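Local coordinates for glutathione S-transferase (PDB 5ZFG) that metabolises the organophosphate insecticide diazinon in the silkworm as a member of the glutathione S-transferase superfamily, at the interface of chains A and B. Coordinates in Å, arbitrary orientation; residue numbers count along the deposited sequence, not the author numbering. Chains: chain A/B, Glutathione S-transferase.

Contact 1: the interface of chains A and B. Residues chain A 72, 92, 96-97, 100; chain B 68-69, 72, 76, 96.
A:Asn96 on helix 89-114 and B:Gln72 on helix 67-78 of the other subunit meet amide against amide beside the two-fold axis of the dimer. B:Gln72 can be followed outward. Its CB lies 3.8 Å from A:Asn96 ND2. With CG anti to the carbonyl carbon (chi1 -67°) and the chain extended beyond it, the terminal amide is carried over the face of the asparagine amide, the two planes turned 42° apart. There CD of B:Gln72 lies 3.9 Å and its carbonyl oxygen OE1 3.3 Å from ND2 of A:Asn96, without a direct hydrogen bond. B:Gln72 OE1 instead takes up water 3 at 2.8 Å, and the same water is touched by A:Gln72 NE2, so the two symmetry-related glutamines are joined through solvent. The amide nitrogen NE2 of B:Gln72 turns back to its own chain and makes a weak hydrogen bond to OD1 of B:Asn96.

The A:Asn96 amide nitrogen uses both its hydrogens on water: ND2 reaches water 1 nearly straight (159° at H), which passes the link to the backbone oxygen of B:Ala69, and water 2, which passes it to the carboxylate of B:Asp76. With both N-H groups engaged, the amide is likely to be fixed in rotation. A:Arg92 lays its aliphatic CD 3.7 Å from B:Asp76 OD2, while its guanidinium plane stands steeply to that carboxylate. The opposite charges are near but not paired, A:Arg92 NE and B:Asp76 OD2 being 5.1 Å apart. Further along, the methyl of B:Ala69 packs on the backbone of A:His97, and the thiol sulfur SG of A:Cys100 rests 3.9 Å from CB of B:Asn68.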
loop_
_atom_site.group_PDB
_atom_site.type_symbol
_atom_site.label_atom_id
_atom_site.label_comp_id
_atom_site.label_asym_id
_atom_site.label_seq_id
_atom_site.Cartn_x
_atom_site.Cartn_y
_atom_site.Cartn_z
ATOM N N GLN A 72 9.936 3.740 1.661
ATOM C CA GLN A 72 9.732 4.831 2.614
ATOM C C GLN A 72 10.793 4.818 3.718
ATOM O O GLN A 72 11.294 5.878 4.127
ATOM C CB GLN A 72 8.317 4.728 3.191
ATOM C CG GLN A 72 7.251 5.011 2.114
ATOM C CD GLN A 72 5.867 4.483 2.454
ATOM O OE1 GLN A 72 5.719 3.470 3.137
ATOM N NE2 GLN A 72 4.837 5.160 1.946
ATOM N N ARG A 92 4.259 14.896 0.252
ATOM C CA ARG A 92 4.476 13.518 0.685
ATOM C C ARG A 92 3.252 12.656 0.407
ATOM O O ARG A 92 3.382 11.478 0.036
ATOM C CB ARG A 92 4.827 13.481 2.172
ATOM C CG ARG A 92 5.017 12.067 2.732
ATOM C CD ARG A 92 5.914 12.068 3.970
ATOM N NE ARG A 92 7.309 12.343 3.637
ATOM C CZ ARG A 92 8.349 11.779 4.242
ATOM N NH1 ARG A 92 8.164 10.901 5.219
ATOM N NH2 ARG A 92 9.582 12.089 3.867
ATOM N N ASN A 96 2.920 9.079 -1.431
ATOM C CA ASN A 96 2.279 7.948 -0.770
ATOM C C ASN A 96 1.109 7.425 -1.583
ATOM O O ASN A 96 0.932 6.206 -1.702
ATOM C CB ASN A 96 1.812 8.344 0.626
ATOM C CG ASN A 96 2.968 8.488 1.618
ATOM O OD1 ASN A 96 4.104 8.060 1.358
ATOM N ND2 ASN A 96 2.680 9.101 2.767
ATOM N N HIS A 97 0.302 8.327 -2.146
ATOM C CA HIS A 97 -0.810 7.891 -2.978
ATOM C C HIS A 97 -0.319 7.069 -4.163
ATOM O O HIS A 97 -0.844 5.983 -4.454
ATOM C CB HIS A 97 -1.612 9.080 -3.504
ATOM C CG HIS A 97 -2.609 8.643 -4.522
ATOM N ND1 HIS A 97 -2.296 8.532 -5.859
ATOM C CD2 HIS A 97 -3.851 8.121 -4.379
ATOM C CE1 HIS A 97 -3.327 8.020 -6.508
ATOM N NE2 HIS A 97 -4.283 7.761 -5.633
ATOM N N CYS A 100 0.623 3.590 -3.181
ATOM C CA CYS A 100 -0.564 2.768 -2.963
ATOM C C CYS A 100 -1.247 2.416 -4.280
ATOM O O CYS A 100 -1.698 1.281 -4.468
ATOM C CB CYS A 100 -1.554 3.504 -2.051
ATOM S SG CYS A 100 -1.004 3.699 -0.352
ATOM N N ASN B 68 -4.917 4.207 2.895
ATOM C CA ASN B 68 -3.632 4.211 3.600
ATOM C C ASN B 68 -2.938 5.563 3.472
ATOM O O ASN B 68 -2.423 6.106 4.455
ATOM C CB ASN B 68 -2.718 3.114 3.068
ATOM C CG ASN B 68 -3.114 1.749 3.545
ATOM O OD1 ASN B 68 -4.055 1.595 4.319
ATOM N ND2 ASN B 68 -2.412 0.730 3.057
ATOM N N ALA B 69 -2.913 6.117 2.263
ATOM C CA ALA B 69 -2.301 7.431 2.062
ATOM C C ALA B 69 -3.084 8.525 2.782
ATOM O O ALA B 69 -2.492 9.491 3.285
ATOM C CB ALA B 69 -2.220 7.730 0.569
ATOM N N GLN B 72 -2.029 8.393 6.421
ATOM C CA GLN B 72 -0.710 9.000 6.607
ATOM C C GLN B 72 -0.775 10.524 6.511
ATOM O O GLN B 72 -0.122 11.238 7.290
ATOM C CB GLN B 72 0.256 8.409 5.577
ATOM C CG GLN B 72 0.504 6.913 5.844
ATOM C CD GLN B 72 1.038 6.153 4.643
ATOM O OE1 GLN B 72 0.729 6.482 3.502
ATOM N NE2 GLN B 72 1.836 5.111 4.905
ATOM N N ASP B 76 0.407 13.359 9.168
ATOM C CA ASP B 76 1.520 14.231 8.766
ATOM C C ASP B 76 1.115 15.700 8.760
ATOM O O ASP B 76 1.903 16.570 9.145
ATOM C CB ASP B 76 2.029 13.863 7.366
ATOM C CG ASP B 76 2.730 12.508 7.313
ATOM O OD1 ASP B 76 3.125 11.981 8.373
ATOM O OD2 ASP B 76 2.892 11.986 6.181
ATOM N N ASN B 96 4.072 1.652 8.566
ATOM C CA ASN B 96 3.926 1.598 7.113
ATOM C C ASN B 96 3.819 0.167 6.628
ATOM O O ASN B 96 3.010 -0.131 5.741
ATOM C CB ASN B 96 5.099 2.292 6.425
ATOM C CG ASN B 96 5.053 3.807 6.559
ATOM O OD1 ASN B 96 4.016 4.402 6.892
ATOM N ND2 ASN B 96 6.193 4.442 6.307
HETATM O O HOH W 1 0.104 10.537 2.736
HETATM O O HOH W 2 4.048 9.641 5.384
HETATM O O HOH W 3 1.612 4.623 1.605
#

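Contact 2: the interface of chains A and B. Residues chain A 62, 64, 69, 73, 76-77; chain B 89-90, 93-94, 96.
A:Phe62, at the start of strand 62-65, lies flat against the aliphatic chain of B:Lys90 in a CH-pi contact. CG of the lysine sits over the middle of the ring, 3.8 Å from the centroid of A:Phe62, and CE follows over the rim at 3.5 Å from CD1 of the phenylalanine. CG anti to the lysine backbone N (chi1 -177°) and a chain extended beyond it carry these methylenes along the ring face, the two side chains running past each other in opposite directions. An alanine in place of A:Phe62 would probably open a gap beneath the methylenes of B:Lys90 and leave that long chain free to swing.

Other apolar packing centres on the methyl of B:Ala93, which is held among A:Tyr73, A:Leu64 and A:Phe62, its CB 3.7 Å from CD1 of A:Tyr73. Within their own subunit, A:Phe62 CE2 and A:Lys77 CB lie over opposite faces of the tyrosine ring, each toward the rim, while the backbone oxygen of B:Pro89 and water 5 meet its edge in the ring plane. The pyrrolidine of B:Pro89 packs against the C-terminal turn of helix 67-78, its CB 3.7 Å from CA of A:Lys77 and its CG against the backbone oxygen of A:Asp76.

Polar links run through water. B:Asn96 ND2 repeats, with the chains exchanged, the bridges of A:Asn96, through water 4 to A:Ala69 O and through water 6 to A:Asp76 OD2. Water 5 adds a further link: it binds A:Asp76 OD2 at 2.8 Å, goes on to B:Pro89 O, and bonds to water 4. Apolar packing flanked by this water cluster thus ties the N-terminal domain of one subunit to helix 89-114 of the other in the dimer.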
loop_
_atom_site.group_PDB
_atom_site.type_symbol
_atom_site.label_atom_id
_atom_site.label_comp_id
_atom_site.label_asym_id
_atom_site.label_seq_id
_atom_site.Cartn_x
_atom_site.Cartn_y
_atom_site.Cartn_z
ATOM N N PHE A 62 16.977 -5.554 11.744
ATOM C CA PHE A 62 15.614 -5.081 11.526
ATOM C C PHE A 62 15.139 -5.638 10.189
ATOM O O PHE A 62 15.671 -5.260 9.142
ATOM C CB PHE A 62 15.580 -3.556 11.532
ATOM C CG PHE A 62 14.230 -2.968 11.228
ATOM C CD1 PHE A 62 13.115 -3.360 11.947
ATOM C CD2 PHE A 62 14.086 -1.996 10.249
ATOM C CE1 PHE A 62 11.866 -2.807 11.677
ATOM C CE2 PHE A 62 12.840 -1.442 9.980
ATOM C CZ PHE A 62 11.740 -1.851 10.701
ATOM N N LEU A 64 12.376 -5.925 7.352
ATOM C CA LEU A 64 11.254 -5.150 6.835
ATOM C C LEU A 64 10.889 -5.669 5.450
ATOM O O LEU A 64 11.706 -5.603 4.529
ATOM C CB LEU A 64 11.619 -3.658 6.800
ATOM C CG LEU A 64 10.544 -2.729 6.239
ATOM C CD1 LEU A 64 9.367 -2.681 7.211
ATOM C CD2 LEU A 64 11.108 -1.343 6.002
ATOM N N ALA A 69 6.908 -0.012 1.821
ATOM C CA ALA A 69 7.392 0.357 3.151
ATOM C C ALA A 69 8.914 0.417 3.187
ATOM O O ALA A 69 9.492 1.277 3.865
ATOM C CB ALA A 69 6.879 -0.642 4.186
ATOM N N TYR A 73 11.168 3.626 4.187
ATOM C CA TYR A 73 12.089 3.512 5.315
ATOM C C TYR A 73 13.489 3.967 4.932
ATOM O O TYR A 73 14.133 4.713 5.677
ATOM C CB TYR A 73 12.112 2.072 5.816
ATOM C CG TYR A 73 13.261 1.757 6.768
ATOM C CD1 TYR A 73 13.276 2.278 8.052
ATOM C CD2 TYR A 73 14.325 0.964 6.363
ATOM C CE1 TYR A 73 14.313 2.005 8.929
ATOM C CE2 TYR A 73 15.383 0.686 7.230
ATOM C CZ TYR A 73 15.360 1.209 8.511
ATOM O OH TYR A 73 16.384 0.932 9.394
ATOM N N ASP A 76 13.356 7.717 4.920
ATOM C CA ASP A 76 13.170 8.262 6.270
ATOM C C ASP A 76 14.416 8.083 7.130
ATOM O O ASP A 76 14.797 8.990 7.880
ATOM C CB ASP A 76 11.988 7.589 6.973
ATOM C CG ASP A 76 10.627 7.948 6.360
ATOM O OD1 ASP A 76 10.529 8.952 5.615
ATOM O OD2 ASP A 76 9.656 7.203 6.649
ATOM N N LYS A 77 15.054 6.913 7.056
ATOM C CA LYS A 77 16.186 6.606 7.924
ATOM C C LYS A 77 17.477 7.248 7.419
ATOM O O LYS A 77 18.218 7.870 8.189
ATOM C CB LYS A 77 16.344 5.086 8.035
ATOM C CG LYS A 77 17.576 4.635 8.801
ATOM C CD LYS A 77 17.434 4.909 10.284
ATOM C CE LYS A 77 18.687 4.474 11.043
ATOM N NZ LYS A 77 18.699 4.980 12.449
ATOM N N PRO B 89 12.129 6.743 12.319
ATOM C CA PRO B 89 12.060 5.973 11.059
ATOM C C PRO B 89 11.736 4.501 11.239
ATOM O O PRO B 89 10.903 3.972 10.492
ATOM C CB PRO B 89 13.455 6.199 10.453
ATOM C CG PRO B 89 13.832 7.575 10.962
ATOM C CD PRO B 89 13.337 7.583 12.383
ATOM N N LYS B 90 12.376 3.812 12.190
ATOM C CA LYS B 90 12.085 2.395 12.398
ATOM C C LYS B 90 10.654 2.184 12.881
ATOM O O LYS B 90 9.937 1.313 12.371
ATOM C CB LYS B 90 13.076 1.785 13.390
ATOM C CG LYS B 90 12.874 0.294 13.604
ATOM C CD LYS B 90 13.966 -0.281 14.491
ATOM C CE LYS B 90 13.593 -1.664 14.988
ATOM N NZ LYS B 90 14.691 -2.210 15.837
ATOM N N ALA B 93 8.355 2.773 10.065
ATOM C CA ALA B 93 8.387 1.682 9.090
ATOM C C ALA B 93 7.490 0.522 9.505
ATOM O O ALA B 93 6.866 -0.120 8.649
ATOM C CB ALA B 93 9.812 1.200 8.894
ATOM N N ILE B 94 7.433 0.214 10.805
ATOM C CA ILE B 94 6.544 -0.859 11.255
ATOM C C ILE B 94 5.091 -0.496 10.958
ATOM O O ILE B 94 4.315 -1.333 10.472
ATOM C CB ILE B 94 6.759 -1.174 12.750
ATOM C CG1 ILE B 94 8.224 -1.572 13.022
ATOM C CG2 ILE B 94 5.828 -2.329 13.191
ATOM C CD1 ILE B 94 8.588 -1.588 14.507
ATOM N N ASN B 96 4.072 1.652 8.566
ATOM C CA ASN B 96 3.926 1.598 7.113
ATOM C C ASN B 96 3.819 0.167 6.628
ATOM O O ASN B 96 3.010 -0.131 5.741
ATOM C CB ASN B 96 5.099 2.292 6.425
ATOM C CG ASN B 96 5.053 3.807 6.559
ATOM O OD1 ASN B 96 4.016 4.402 6.892
ATOM N ND2 ASN B 96 6.193 4.442 6.307
HETATM O O HOH W 4 8.544 2.800 6.099
HETATM O O HOH W 5 10.066 4.625 7.708
HETATM O O HOH W 6 7.017 7.337 5.832
#

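The C-alpha centres of contact 1 and contact 2 lie about 12 Å apart, and B:Asn96 belongs to both. Each pairs helix 67-78 of one chain with helix 89-114 of the other, but the roles are mainly exchanged: contact 1 chiefly sets helix 89-114 of chain A on helix 67-78 of chain B, whereas contact 2 does the reverse and adds strand 62-65. Both are bridged by water, the B:Asn96 bridges being the symmetry twin of those of A:Asn96; contact 2 adds the apolar cluster around A:Phe62 and B:Ala93. Such a surface fits the dimer usual for this superfamily, although the coordinates alone do not establish it in solution.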